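Local coordinates for PUA domain-containing protein (Pyrococcus horikoshii, PDB 3D79) that is of unknown function but carries a PUA domain and probably binds RNA, at residues A[31-40]-A[84-95]; A[141-149]-A[161-169]. One frame throughout, in Å; residues are numbered along the deposited sequence.

Contact 1. Residues A[31-40]-A[84-95]; sequences MFGEEIARKM and LSDEEDLRKWPR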
ATOM      1  N   MET A  31       9.689   1.372  -5.892  1.00 17.55           N
ATOM      2  CA  MET A  31       8.264   1.691  -5.960  1.00 17.42           C
ATOM      3  C   MET A  31       7.970   3.177  -5.776  1.00 17.48           C
ATOM      4  O   MET A  31       7.191   3.755  -6.540  1.00 18.06           O
ATOM      5  CB  MET A  31       7.493   0.877  -4.924  1.00 17.07           C
ATOM      6  CG  MET A  31       7.520  -0.625  -5.178  1.00 16.99           C
ATOM      7  SD  MET A  31       6.397  -1.526  -4.101  1.00 16.84           S
ATOM      8  CE  MET A  31       7.221  -1.382  -2.509  1.00 16.51           C
ATOM      9  N   PHE A  32       8.597   3.794  -4.773  1.00 17.65           N
ATOM     10  CA  PHE A  32       8.239   5.160  -4.358  1.00 18.15           C
ATOM     11  C   PHE A  32       9.297   6.219  -4.641  1.00 19.16           C
ATOM     12  O   PHE A  32       9.041   7.417  -4.482  1.00 19.07           O
ATOM     13  CB  PHE A  32       7.913   5.179  -2.869  1.00 17.85           C
ATOM     14  CG  PHE A  32       6.727   4.343  -2.510  1.00 17.26           C
ATOM     15  CD1 PHE A  32       5.441   4.766  -2.835  1.00 17.67           C
ATOM     16  CD2 PHE A  32       6.891   3.131  -1.849  1.00 17.84           C
ATOM     17  CE1 PHE A  32       4.331   3.992  -2.509  1.00 17.08           C
ATOM     18  CE2 PHE A  32       5.789   2.354  -1.513  1.00 17.70           C
ATOM     19  CZ  PHE A  32       4.508   2.782  -1.848  1.00 16.92           C
ATOM     20  N   GLY A  33      10.482   5.775  -5.042  1.00 20.12           N
ATOM     21  CA  GLY A  33      11.620   6.671  -5.154  1.00 21.73           C
ATOM     22  C   GLY A  33      12.351   6.716  -3.830  1.00 22.98           C
ATOM     23  O   GLY A  33      11.758   6.499  -2.768  1.00 22.70           O
ATOM     24  N   GLU A  34      13.644   7.015  -3.897  1.00 24.25           N
ATOM     25  CA  GLU A  34      14.510   6.977  -2.723  1.00 25.88           C
ATOM     26  C   GLU A  34      14.065   7.944  -1.619  1.00 26.15           C
ATOM     27  O   GLU A  34      14.201   7.631  -0.438  1.00 26.59           O
ATOM     28  CB  GLU A  34      15.973   7.211  -3.143  1.00 26.28           C
ATOM     29  CG  GLU A  34      17.019   6.889  -2.073  1.00 28.83           C
ATOM     30  CD  GLU A  34      17.223   8.032  -1.094  1.00 31.56           C
ATOM     31  OE1 GLU A  34      17.019   9.201  -1.491  1.00 32.83           O
ATOM     32  OE2 GLU A  34      17.584   7.765   0.073  1.00 33.20           O
ATOM     33  N   GLU A  35      13.511   9.095  -1.997  1.00 26.84           N
ATOM     34  CA  GLU A  35      13.087  10.104  -1.021  1.00 27.39           C
ATOM     35  C   GLU A  35      11.962   9.619  -0.100  1.00 27.13           C
ATOM     36  O   GLU A  35      12.092   9.677   1.128  1.00 27.50           O
ATOM     37  CB  GLU A  35      12.710  11.421  -1.711  1.00 27.94           C
ATOM     38  CG  GLU A  35      12.276  12.523  -0.743  1.00 30.33           C
ATOM     39  CD  GLU A  35      12.443  13.918  -1.313  1.00 33.68           C
ATOM     40  OE1 GLU A  35      13.584  14.285  -1.675  1.00 35.95           O
ATOM     41  OE2 GLU A  35      11.437  14.656  -1.382  1.00 35.00           O
ATOM     42  N   ILE A  36      10.866   9.146  -0.692  1.00 26.38           N
ATOM     43  CA  ILE A  36       9.738   8.622   0.081  1.00 25.63           C
ATOM     44  C   ILE A  36      10.154   7.385   0.879  1.00 25.21           C
ATOM     45  O   ILE A  36       9.845   7.273   2.071  1.00 25.05           O
ATOM     46  CB  ILE A  36       8.516   8.322  -0.825  1.00 25.48           C
ATOM     47  CG1 ILE A  36       7.867   9.634  -1.279  1.00 25.51           C
ATOM     48  CG2 ILE A  36       7.502   7.449  -0.092  1.00 25.51           C
ATOM     49  CD1 ILE A  36       6.852   9.489  -2.414  1.00 25.47           C
ATOM     50  N   ALA A  37      10.870   6.477   0.218  1.00 24.74           N
ATOM     51  CA  ALA A  37      11.372   5.254   0.839  1.00 24.70           C
ATOM     52  C   ALA A  37      12.213   5.525   2.086  1.00 24.70           C
ATOM     53  O   ALA A  37      12.062   4.841   3.100  1.00 24.47           O
ATOM     54  CB  ALA A  37      12.175   4.450  -0.167  1.00 24.72           C
ATOM     55  N   ARG A  38      13.085   6.532   2.001  1.00 24.99           N
ATOM     56  CA  ARG A  38      14.013   6.863   3.085  1.00 25.65           C
ATOM     57  C   ARG A  38      13.296   7.206   4.385  1.00 24.75           C
ATOM     58  O   ARG A  38      13.756   6.837   5.466  1.00 25.14           O
ATOM     59  CB  ARG A  38      14.959   7.997   2.671  1.00 25.56           C
ATOM     60  CG  ARG A  38      16.112   8.228   3.649  1.00 27.43           C
ATOM     61  CD  ARG A  38      17.053   9.353   3.210  1.00 28.05           C
ATOM     62  NE  ARG A  38      16.347  10.609   2.947  1.00 32.81           N
ATOM     63  CZ  ARG A  38      16.293  11.213   1.760  1.00 34.17           C
ATOM     64  NH1 ARG A  38      16.916  10.695   0.712  1.00 35.34           N
ATOM     65  NH2 ARG A  38      15.620  12.349   1.622  1.00 35.23           N
ATOM     66  N   LYS A  39      12.164   7.899   4.286  1.00 24.14           N
ATOM     67  CA  LYS A  39      11.403   8.236   5.485  1.00 23.76           C
ATOM     68  C   LYS A  39      10.682   7.022   6.073  1.00 22.69           C
ATOM     69  O   LYS A  39      10.410   6.987   7.271  1.00 22.77           O
ATOM     70  CB  LYS A  39      10.434   9.392   5.230  1.00 24.38           C
ATOM     71  CG  LYS A  39      11.124  10.761   5.235  1.00 26.35           C
ATOM     72  CD  LYS A  39      10.153  11.928   5.475  1.00 29.08           C
ATOM     73  CE  LYS A  39       9.383  11.807   6.798  1.00 30.61           C
ATOM     74  NZ  LYS A  39      10.232  11.477   7.985  1.00 32.03           N
ATOM     75  N   MET A  40      10.400   6.021   5.239  1.00 21.14           N
ATOM     76  CA  MET A  40       9.730   4.808   5.712  1.00 19.83           C
ATOM     77  C   MET A  40      10.674   3.848   6.424  1.00 19.23           C
ATOM     78  O   MET A  40      10.269   3.163   7.359  1.00 19.18           O
ATOM     79  CB  MET A  40       9.073   4.062   4.556  1.00 19.88           C
ATOM     80  CG  MET A  40       7.887   4.766   3.938  1.00 20.06           C
ATOM     81  SD  MET A  40       7.410   3.855   2.465  1.00 20.44           S
ATOM     82  CE  MET A  40       5.934   4.748   1.972  1.00 20.07           C
ATOM     83  N   LEU A  84       0.964   8.697   7.047  1.00 16.19           N
ATOM     84  CA  LEU A  84       1.628   9.504   6.024  1.00 15.88           C
ATOM     85  C   LEU A  84       0.701  10.526   5.369  1.00 15.34           C
ATOM     86  O   LEU A  84       1.156  11.603   4.966  1.00 15.52           O
ATOM     87  CB  LEU A  84       2.279   8.617   4.964  1.00 15.81           C
ATOM     88  CG  LEU A  84       3.640   8.048   5.377  1.00 16.11           C
ATOM     89  CD1 LEU A  84       4.027   6.813   4.563  1.00 16.74           C
ATOM     90  CD2 LEU A  84       4.723   9.124   5.275  1.00 17.74           C
ATOM     91  N   SER A  85      -0.589  10.191   5.273  1.00 15.10           N
ATOM     92  CA  SER A  85      -1.590  11.087   4.667  1.00 15.43           C
ATOM     93  C   SER A  85      -1.875  12.333   5.522  1.00 15.62           C
ATOM     94  O   SER A  85      -2.538  13.271   5.061  1.00 15.96           O
ATOM     95  CB  SER A  85      -2.890  10.337   4.338  1.00 15.15           C
ATOM     96  OG  SER A  85      -3.668  10.099   5.495  1.00 15.73           O
ATOM     97  N   ASP A  86      -1.380  12.334   6.760  1.00 15.87           N
ATOM     98  CA  ASP A  86      -1.396  13.535   7.605  1.00 16.40           C
ATOM     99  C   ASP A  86      -0.141  14.393   7.421  1.00 16.40           C
ATOM    100  O   ASP A  86      -0.043  15.493   7.987  1.00 16.66           O
ATOM    101  CB  ASP A  86      -1.555  13.161   9.080  1.00 16.52           C
ATOM    102  CG  ASP A  86      -2.995  12.878   9.458  1.00 18.02           C
ATOM    103  OD1 ASP A  86      -3.911  13.408   8.800  1.00 18.85           O
ATOM    104  OD2 ASP A  86      -3.214  12.122  10.423  1.00 21.98           O
ATOM    105  N   GLU A  87       0.819  13.887   6.652  1.00 15.70           N
ATOM    106  CA  GLU A  87       2.075  14.604   6.397  1.00 16.10           C
ATOM    107  C   GLU A  87       2.155  15.096   4.957  1.00 16.09           C
ATOM    108  O   GLU A  87       2.650  16.198   4.693  1.00 16.60           O
ATOM    109  CB  GLU A  87       3.274  13.694   6.686  1.00 16.09           C
ATOM    110  CG  GLU A  87       3.266  13.106   8.097  1.00 15.69           C
ATOM    111  CD  GLU A  87       4.451  12.206   8.389  1.00 17.51           C
ATOM    112  OE1 GLU A  87       5.374  12.116   7.554  1.00 21.23           O
ATOM    113  OE2 GLU A  87       4.459  11.581   9.470  1.00 19.45           O
ATOM    114  N   GLU A  88       1.695  14.249   4.035  1.00 15.82           N
ATOM    115  CA  GLU A  88       1.809  14.460   2.599  1.00 15.70           C
ATOM    116  C   GLU A  88       0.459  14.249   1.932  1.00 15.43           C
ATOM    117  O   GLU A  88      -0.387  13.517   2.453  1.00 14.72           O
ATOM    118  CB  GLU A  88       2.770  13.436   1.980  1.00 16.19           C
ATOM    119  CG  GLU A  88       4.087  13.251   2.697  1.00 17.86           C
ATOM    120  CD  GLU A  88       4.973  14.479   2.621  1.00 20.00           C
ATOM    121  OE1 GLU A  88       5.011  15.143   1.556  1.00 20.18           O
ATOM    122  OE2 GLU A  88       5.649  14.769   3.629  1.00 20.96           O
ATOM    123  N   ASP A  89       0.272  14.867   0.771  1.00 14.90           N
ATOM    124  CA  ASP A  89      -0.909  14.583  -0.039  1.00 15.45           C
ATOM    125  C   ASP A  89      -0.648  13.349  -0.902  1.00 15.16           C
ATOM    126  O   ASP A  89       0.032  13.423  -1.931  1.00 15.32           O
ATOM    127  CB  ASP A  89      -1.294  15.790  -0.900  1.00 15.17           C
ATOM    128  CG  ASP A  89      -2.642  15.625  -1.569  1.00 17.46           C
ATOM    129  OD1 ASP A  89      -3.240  14.518  -1.487  1.00 17.80           O
ATOM    130  OD2 ASP A  89      -3.108  16.606  -2.181  1.00 16.84           O
ATOM    131  N   LEU A  90      -1.209  12.214  -0.477  1.00 15.82           N
ATOM    132  CA  LEU A  90      -1.017  10.943  -1.182  1.00 16.81           C
ATOM    133  C   LEU A  90      -1.687  10.916  -2.557  1.00 17.30           C
ATOM    134  O   LEU A  90      -1.400  10.035  -3.372  1.00 17.27           O
ATOM    135  CB  LEU A  90      -1.523   9.764  -0.336  1.00 16.79           C
ATOM    136  CG  LEU A  90      -0.978   9.546   1.079  1.00 18.08           C
ATOM    137  CD1 LEU A  90      -1.530   8.232   1.611  1.00 18.62           C
ATOM    138  CD2 LEU A  90       0.544   9.552   1.134  1.00 18.98           C
ATOM    139  N   ARG A  91      -2.556  11.890  -2.822  1.00 17.87           N
ATOM    140  CA  ARG A  91      -3.202  11.997  -4.133  1.00 18.94           C
ATOM    141  C   ARG A  91      -2.204  12.324  -5.248  1.00 18.66           C
ATOM    142  O   ARG A  91      -2.564  12.307  -6.427  1.00 18.66           O
ATOM    143  CB  ARG A  91      -4.339  13.023  -4.117  1.00 19.14           C
ATOM    144  CG  ARG A  91      -5.499  12.690  -3.168  1.00 20.22           C
ATOM    145  CD  ARG A  91      -6.418  13.885  -2.958  1.00 21.48           C
ATOM    146  NE  ARG A  91      -5.682  15.131  -3.106  1.00 26.10           N
ATOM    147  CZ  ARG A  91      -5.710  15.907  -4.188  1.00 26.93           C
ATOM    148  NH1 ARG A  91      -6.473  15.593  -5.226  1.00 27.93           N
ATOM    149  NH2 ARG A  91      -4.968  17.002  -4.228  1.00 24.86           N
ATOM    150  N   LYS A  92      -0.956  12.617  -4.879  1.00 18.25           N
ATOM    151  CA  LYS A  92       0.083  12.895  -5.868  1.00 18.49           C
ATOM    152  C   LYS A  92       1.280  11.939  -5.805  1.00 18.15           C
ATOM    153  O   LYS A  92       2.310  12.181  -6.438  1.00 18.31           O
ATOM    154  CB  LYS A  92       0.526  14.364  -5.771  1.00 18.84           C
ATOM    155  CG  LYS A  92      -0.578  15.358  -6.120  1.00 20.18           C
ATOM    156  CD  LYS A  92      -0.921  15.299  -7.610  1.00 23.48           C
ATOM    157  CE  LYS A  92      -2.168  16.097  -7.938  1.00 25.87           C
ATOM    158  NZ  LYS A  92      -2.284  16.283  -9.415  1.00 27.88           N
ATOM    159  N   TRP A  93       1.125  10.841  -5.067  1.00 17.86           N
ATOM    160  CA  TRP A  93       2.210   9.877  -4.832  1.00 17.44           C
ATOM    161  C   TRP A  93       2.360   8.818  -5.923  1.00 17.11           C
ATOM    162  O   TRP A  93       1.399   8.523  -6.649  1.00 16.85           O
ATOM    163  CB  TRP A  93       1.998   9.177  -3.487  1.00 17.83           C
ATOM    164  CG  TRP A  93       2.754   9.779  -2.338  1.00 18.07           C
ATOM    165  CD1 TRP A  93       3.075  11.098  -2.155  1.00 18.56           C
ATOM    166  CD2 TRP A  93       3.242   9.084  -1.187  1.00 18.31           C
ATOM    167  NE1 TRP A  93       3.754  11.260  -0.969  1.00 18.42           N
ATOM    168  CE2 TRP A  93       3.864  10.041  -0.352  1.00 17.88           C
ATOM    169  CE3 TRP A  93       3.214   7.741  -0.776  1.00 17.56           C
ATOM    170  CZ2 TRP A  93       4.464   9.698   0.866  1.00 18.77           C
ATOM    171  CZ3 TRP A  93       3.811   7.402   0.438  1.00 18.20           C
ATOM    172  CH2 TRP A  93       4.425   8.380   1.242  1.00 18.03           C
ATOM    173  N   PRO A  94       3.564   8.222  -6.031  1.00 16.64           N
ATOM    174  CA  PRO A  94       3.728   7.072  -6.907  1.00 16.19           C
ATOM    175  C   PRO A  94       2.888   5.904  -6.404  1.00 15.48           C
ATOM    176  O   PRO A  94       2.618   5.804  -5.195  1.00 15.04           O
ATOM    177  CB  PRO A  94       5.218   6.717  -6.786  1.00 16.77           C
ATOM    178  CG  PRO A  94       5.865   7.855  -6.102  1.00 16.90           C
ATOM    179  CD  PRO A  94       4.815   8.575  -5.329  1.00 16.93           C
ATOM    180  N   ARG A  95       2.477   5.052  -7.339  1.00 15.14           N
ATOM    181  CA  ARG A  95       1.680   3.843  -7.077  1.00 14.67           C
ATOM    182  C   ARG A  95       0.269   4.117  -6.551  1.00 14.54           C
ATOM    183  O   ARG A  95      -0.385   3.217  -6.030  1.00 14.69           O
ATOM    184  CB  ARG A  95       2.415   2.864  -6.147  1.00 14.78           C
ATOM    185  CG  ARG A  95       3.756   2.369  -6.672  1.00 14.82           C
ATOM    186  CD  ARG A  95       3.610   1.650  -8.014  1.00 14.71           C
ATOM    187  NE  ARG A  95       4.875   1.099  -8.503  1.00 15.75           N
ATOM    188  CZ  ARG A  95       5.345  -0.112  -8.209  1.00 15.87           C
ATOM    189  NH1 ARG A  95       4.674  -0.931  -7.403  1.00 15.50           N
ATOM    190  NH2 ARG A  95       6.509  -0.497  -8.719  1.00 17.34           N
TER
HETATM  191  O   HOH W   1       6.656   3.246  -9.199  1.00 23.87           O

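Contact 2. Residues A[141-149]-A[161-169]; sequences PLAIGIALM and KAVKVIHHA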
ATOM      1  N   PRO A 141      -6.013   6.832   2.672  1.00 17.26           N
ATOM      2  CA  PRO A 141      -5.890   5.537   2.005  1.00 16.57           C
ATOM      3  C   PRO A 141      -6.963   4.567   2.476  1.00 16.11           C
ATOM      4  O   PRO A 141      -7.322   4.552   3.660  1.00 16.72           O
ATOM      5  CB  PRO A 141      -4.504   5.065   2.432  1.00 16.67           C
ATOM      6  CG  PRO A 141      -4.338   5.649   3.802  1.00 17.16           C
ATOM      7  CD  PRO A 141      -4.991   7.008   3.722  1.00 17.21           C
ATOM      8  N   LEU A 142      -7.478   3.774   1.539  1.00 15.27           N
ATOM      9  CA  LEU A 142      -8.554   2.837   1.821  1.00 14.67           C
ATOM     10  C   LEU A 142      -8.044   1.404   1.785  1.00 14.07           C
ATOM     11  O   LEU A 142      -8.570   0.529   2.473  1.00 14.15           O
ATOM     12  CB  LEU A 142      -9.660   2.963   0.768  1.00 14.81           C
ATOM     13  CG  LEU A 142     -10.200   4.348   0.419  1.00 14.72           C
ATOM     14  CD1 LEU A 142     -11.193   4.229  -0.717  1.00 15.41           C
ATOM     15  CD2 LEU A 142     -10.842   4.994   1.642  1.00 16.19           C
ATOM     16  N   ALA A 143      -7.025   1.171   0.966  1.00 13.66           N
ATOM     17  CA  ALA A 143      -6.633  -0.199   0.633  1.00 13.03           C
ATOM     18  C   ALA A 143      -5.292  -0.262  -0.070  1.00 12.96           C
ATOM     19  O   ALA A 143      -4.790   0.742  -0.574  1.00 12.72           O
ATOM     20  CB  ALA A 143      -7.701  -0.843  -0.258  1.00 13.20           C
ATOM     21  N   ILE A 144      -4.731  -1.469  -0.109  1.00 12.55           N
ATOM     22  CA  ILE A 144      -3.578  -1.759  -0.939  1.00 12.57           C
ATOM     23  C   ILE A 144      -3.901  -2.998  -1.764  1.00 12.57           C
ATOM     24  O   ILE A 144      -4.779  -3.792  -1.387  1.00 12.54           O
ATOM     25  CB  ILE A 144      -2.271  -1.953  -0.116  1.00 12.60           C
ATOM     26  CG1 ILE A 144      -2.406  -3.097   0.893  1.00 12.77           C
ATOM     27  CG2 ILE A 144      -1.890  -0.645   0.610  1.00 13.28           C
ATOM     28  CD1 ILE A 144      -1.071  -3.572   1.468  1.00 12.89           C
ATOM     29  N   GLY A 145      -3.211  -3.154  -2.885  1.00 12.68           N
ATOM     30  CA  GLY A 145      -3.489  -4.283  -3.768  1.00 13.37           C
ATOM     31  C   GLY A 145      -2.583  -4.391  -4.969  1.00 13.76           C
ATOM     32  O   GLY A 145      -1.524  -3.763  -5.036  1.00 13.51           O
ATOM     33  N   ILE A 146      -3.017  -5.211  -5.920  1.00 14.09           N
ATOM     34  CA  ILE A 146      -2.262  -5.490  -7.125  1.00 15.13           C
ATOM     35  C   ILE A 146      -3.003  -4.920  -8.323  1.00 14.90           C
ATOM     36  O   ILE A 146      -4.201  -5.183  -8.507  1.00 15.12           O
ATOM     37  CB  ILE A 146      -2.074  -7.017  -7.325  1.00 14.70           C
ATOM     38  CG1 ILE A 146      -1.417  -7.635  -6.085  1.00 16.12           C
ATOM     39  CG2 ILE A 146      -1.265  -7.296  -8.600  1.00 16.04           C
ATOM     40  CD1 ILE A 146      -1.318  -9.154  -6.111  1.00 16.86           C
ATOM     41  N   ALA A 147      -2.287  -4.138  -9.127  1.00 15.10           N
ATOM     42  CA  ALA A 147      -2.843  -3.556 -10.342  1.00 15.38           C
ATOM     43  C   ALA A 147      -3.181  -4.635 -11.363  1.00 15.69           C
ATOM     44  O   ALA A 147      -2.361  -5.511 -11.649  1.00 16.06           O
ATOM     45  CB  ALA A 147      -1.873  -2.571 -10.943  1.00 15.21           C
ATOM     46  N   LEU A 148      -4.402  -4.568 -11.891  1.00 16.25           N
ATOM     47  CA  LEU A 148      -4.849  -5.470 -12.965  1.00 16.56           C
ATOM     48  C   LEU A 148      -4.858  -4.745 -14.307  1.00 16.86           C
ATOM     49  O   LEU A 148      -5.146  -5.340 -15.360  1.00 17.53           O
ATOM     50  CB  LEU A 148      -6.236  -6.041 -12.650  1.00 16.78           C
ATOM     51  CG  LEU A 148      -6.444  -6.720 -11.291  1.00 16.91           C
ATOM     52  CD1 LEU A 148      -7.900  -7.083 -11.103  1.00 19.40           C
ATOM     53  CD2 LEU A 148      -5.548  -7.934 -11.111  1.00 18.90           C
ATOM     54  N   MET A 149      -4.547  -3.451 -14.259  1.00 17.13           N
ATOM     55  CA  MET A 149      -4.404  -2.598 -15.432  1.00 17.21           C
ATOM     56  C   MET A 149      -3.181  -1.709 -15.217  1.00 17.41           C
ATOM     57  O   MET A 149      -2.775  -1.476 -14.079  1.00 17.50           O
ATOM     58  CB  MET A 149      -5.627  -1.688 -15.589  1.00 17.25           C
ATOM     59  CG  MET A 149      -6.961  -2.391 -15.794  1.00 16.71           C
ATOM     60  SD  MET A 149      -8.307  -1.198 -15.663  1.00 17.28           S
ATOM     61  CE  MET A 149      -9.687  -2.169 -16.280  1.00 17.89           C
ATOM     62  N   LYS A 161     -12.244  -4.522 -13.929  1.00 16.17           N
ATOM     63  CA  LYS A 161     -11.595  -4.497 -12.611  1.00 16.35           C
ATOM     64  C   LYS A 161     -10.175  -3.953 -12.712  1.00 15.44           C
ATOM     65  O   LYS A 161      -9.371  -4.414 -13.539  1.00 15.12           O
ATOM     66  CB  LYS A 161     -11.563  -5.880 -11.953  1.00 16.63           C
ATOM     67  CG  LYS A 161     -11.295  -5.795 -10.434  1.00 17.81           C
ATOM     68  CD  LYS A 161     -11.272  -7.159  -9.730  1.00 18.25           C
ATOM     69  CE  LYS A 161     -12.672  -7.770  -9.608  1.00 22.48           C
ATOM     70  NZ  LYS A 161     -13.705  -6.835  -9.082  1.00 23.78           N
ATOM     71  N   ALA A 162      -9.868  -2.995 -11.839  1.00 14.26           N
ATOM     72  CA  ALA A 162      -8.600  -2.281 -11.892  1.00 13.98           C
ATOM     73  C   ALA A 162      -7.583  -2.732 -10.852  1.00 13.60           C
ATOM     74  O   ALA A 162      -6.383  -2.773 -11.135  1.00 13.66           O
ATOM     75  CB  ALA A 162      -8.846  -0.796 -11.766  1.00 13.58           C
ATOM     76  N   VAL A 163      -8.052  -3.043  -9.647  1.00 13.21           N
ATOM     77  CA  VAL A 163      -7.150  -3.428  -8.554  1.00 13.29           C
ATOM     78  C   VAL A 163      -7.708  -4.598  -7.762  1.00 13.45           C
ATOM     79  O   VAL A 163      -8.843  -4.543  -7.294  1.00 13.20           O
ATOM     80  CB  VAL A 163      -6.899  -2.252  -7.568  1.00 12.96           C
ATOM     81  CG1 VAL A 163      -5.950  -2.668  -6.440  1.00 13.62           C
ATOM     82  CG2 VAL A 163      -6.352  -1.024  -8.298  1.00 13.01           C
ATOM     83  N   LYS A 164      -6.899  -5.649  -7.618  1.00 14.31           N
ATOM     84  CA  LYS A 164      -7.203  -6.734  -6.692  1.00 14.99           C
ATOM     85  C   LYS A 164      -6.738  -6.326  -5.300  1.00 14.89           C
ATOM     86  O   LYS A 164      -5.532  -6.276  -5.040  1.00 15.16           O
ATOM     87  CB  LYS A 164      -6.509  -8.039  -7.128  1.00 15.06           C
ATOM     88  CG  LYS A 164      -6.889  -9.259  -6.290  1.00 18.16           C
ATOM     89  CD  LYS A 164      -8.315  -9.704  -6.633  1.00 20.60           C
ATOM     90  CE  LYS A 164      -8.888 -10.585  -5.559  1.00 22.36           C
ATOM     91  NZ  LYS A 164     -10.366 -10.659  -5.660  1.00 22.25           N
ATOM     92  N   VAL A 165      -7.689  -6.027  -4.418  1.00 14.78           N
ATOM     93  CA  VAL A 165      -7.374  -5.587  -3.055  1.00 14.79           C
ATOM     94  C   VAL A 165      -6.886  -6.765  -2.207  1.00 15.25           C
ATOM     95  O   VAL A 165      -7.465  -7.856  -2.253  1.00 15.27           O
ATOM     96  CB  VAL A 165      -8.571  -4.875  -2.387  1.00 14.80           C
ATOM     97  CG1 VAL A 165      -8.267  -4.549  -0.923  1.00 14.34           C
ATOM     98  CG2 VAL A 165      -8.912  -3.600  -3.161  1.00 14.67           C
ATOM     99  N   ILE A 166      -5.806  -6.544  -1.459  1.00 14.99           N
ATOM    100  CA  ILE A 166      -5.257  -7.580  -0.574  1.00 15.32           C
ATOM    101  C   ILE A 166      -5.339  -7.202   0.909  1.00 15.14           C
ATOM    102  O   ILE A 166      -5.146  -8.045   1.786  1.00 15.13           O
ATOM    103  CB  ILE A 166      -3.796  -7.968  -0.961  1.00 15.41           C
ATOM    104  CG1 ILE A 166      -2.821  -6.809  -0.697  1.00 15.30           C
ATOM    105  CG2 ILE A 166      -3.730  -8.452  -2.415  1.00 15.64           C
ATOM    106  CD1 ILE A 166      -1.344  -7.171  -0.927  1.00 16.55           C
ATOM    107  N   HIS A 167      -5.620  -5.928   1.176  1.00 14.59           N
ATOM    108  CA  HIS A 167      -5.716  -5.410   2.531  1.00 14.08           C
ATOM    109  C   HIS A 167      -6.427  -4.066   2.452  1.00 14.30           C
ATOM    110  O   HIS A 167      -6.083  -3.227   1.620  1.00 13.74           O
ATOM    111  CB  HIS A 167      -4.315  -5.302   3.172  1.00 14.21           C
ATOM    112  CG  HIS A 167      -4.264  -4.462   4.413  1.00 13.65           C
ATOM    113  ND1 HIS A 167      -3.241  -3.570   4.665  1.00 15.84           N
ATOM    114  CD2 HIS A 167      -5.103  -4.377   5.472  1.00 13.58           C
ATOM    115  CE1 HIS A 167      -3.460  -2.968   5.821  1.00 12.96           C
ATOM    116  NE2 HIS A 167      -4.585  -3.434   6.328  1.00 16.55           N
ATOM    117  N   HIS A 168      -7.438  -3.878   3.292  1.00 15.05           N
ATOM    118  CA  HIS A 168      -8.175  -2.618   3.316  1.00 15.99           C
ATOM    119  C   HIS A 168      -8.437  -2.149   4.737  1.00 16.64           C
ATOM    120  O   HIS A 168      -8.420  -2.950   5.678  1.00 16.51           O
ATOM    121  CB  HIS A 168      -9.484  -2.722   2.517  1.00 16.07           C
ATOM    122  CG  HIS A 168     -10.476  -3.694   3.085  1.00 16.69           C
ATOM    123  ND1 HIS A 168     -11.385  -3.349   4.064  1.00 17.21           N
ATOM    124  CD2 HIS A 168     -10.721  -4.992   2.786  1.00 16.90           C
ATOM    125  CE1 HIS A 168     -12.136  -4.398   4.353  1.00 18.05           C
ATOM    126  NE2 HIS A 168     -11.749  -5.409   3.598  1.00 17.64           N
ATOM    127  N   ALA A 169      -8.661  -0.844   4.893  1.00 17.94           N
ATOM    128  CA  ALA A 169      -9.039  -0.292   6.189  1.00 18.99           C
ATOM    129  C   ALA A 169     -10.314  -0.999   6.659  1.00 20.37           C
ATOM    130  O   ALA A 169     -11.189  -1.313   5.844  1.00 20.81           O
ATOM    131  CB  ALA A 169      -9.248   1.217   6.096  1.00 19.00           C
TER

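Contact 1. Residues A[31-40]-A[84-95]
The seam between the N-terminal, pre-PUA-like part of the chain and the loop that runs from helix 78-84 to strand 96-99 is filled by the indole of Trp93, which meets Phe32 at the end of helix 18-32, and Ile36 and Met40 of helix 34-40. Ile36 covers one indole face: its CD1 stands 3.7 Å from the centroid of the five-membered ring, 12° off the normal, a CH-pi contact, while the CG2 branch, anti to the backbone N, lies 3.5 Å from Trp93 CH2. Leu90 CD2 covers the opposite face, so the ring is sandwiched between aliphatic groups. Met40, extended beyond CG, and Trp93 reach toward each other from opposite directions, with Met40 CE 3.7 Å from Trp93 CZ3 and 3.8 Å from Leu84 CD1. The Phe32 ring is inclined at 57° to the indole, with Pro94 O at its edge. Ile36 CD1 also touches the Pro94 ring at CD, 3.7 Å away. Beside this cluster, Met31 CB and CG lie over one face of the Arg95 guanidinium, whose NH1 is hydrogen-bonded to Phe130 O. One water links Met31 O to Arg95 NE. No direct hydrogen bond joins the segments, so shape and apolar burial, with this one water bridge, hold them together.

Contact 2. Residues A[141-149]-A[161-169]
Ile144 lies against His167, its CG1 3.7 Å from His167 CB and its CD1 at the edge of the imidazole, in the ring plane. That placement follows from chi1 of 59°, which puts CG1 between the backbone N and the carbonyl carbon. His167 ND1 is buried here without a polar partner in the model; Leu81 and Val78 of helix 78-84 pack on Ile144 and His167 respectively. Ala143, whose CB is on the opposite face from Ile144, meets Val165 CG1 with that CB at 3.8 Å. These pairs belong to the antiparallel joining of strand 141-147 with strands 161-165 and 167-168 in the mixed sheet of the PUA domain. A classic beta bulge, with Ile166 and His167 both facing Ile144, coincides with the corner the chain turns at Ile166: Ile144 O takes a nearly straight bond from Ile166 N (2.9 Å, 169°) and a weak one from His167 N. Gly145 fits beside this bulge, its CA 3.1 Å from Lys164 O. Beyond it, Ile146 and Lys164 exchange two backbone bonds, and Leu148 N reaches Ala162 O at 2.8 Å. Leu148 runs side by side with Lys161, CD1 to CD 3.6 Å, at the exposed margin, where Lys164 NZ forms a salt bridge with Asp112.

Overall arrangement
Contact 1 joins helices 18-32 and 34-40 to the loop leading to strand 96-99, whereas contact 2 lies within one sheet; their centres lie about 17 Å apart, on opposite sides of the chain's centre. Both are partly buried, but contact 2 buries more surface (741 against 489 Å²) and is built on seven backbone hydrogen bonds, one of them weak, where contact 1 has none and depends on side-chain fit around an aromatic ring. They share neighbours: helix 78-84 runs into segment 84-95 and packs on Pro141, Ile144 and His167, while strand 130-135 touches both. The two contacts meet directly at Pro141, whose CD lies 3.8 Å from Ser85 OG and 4.2 Å from Leu90 CD1.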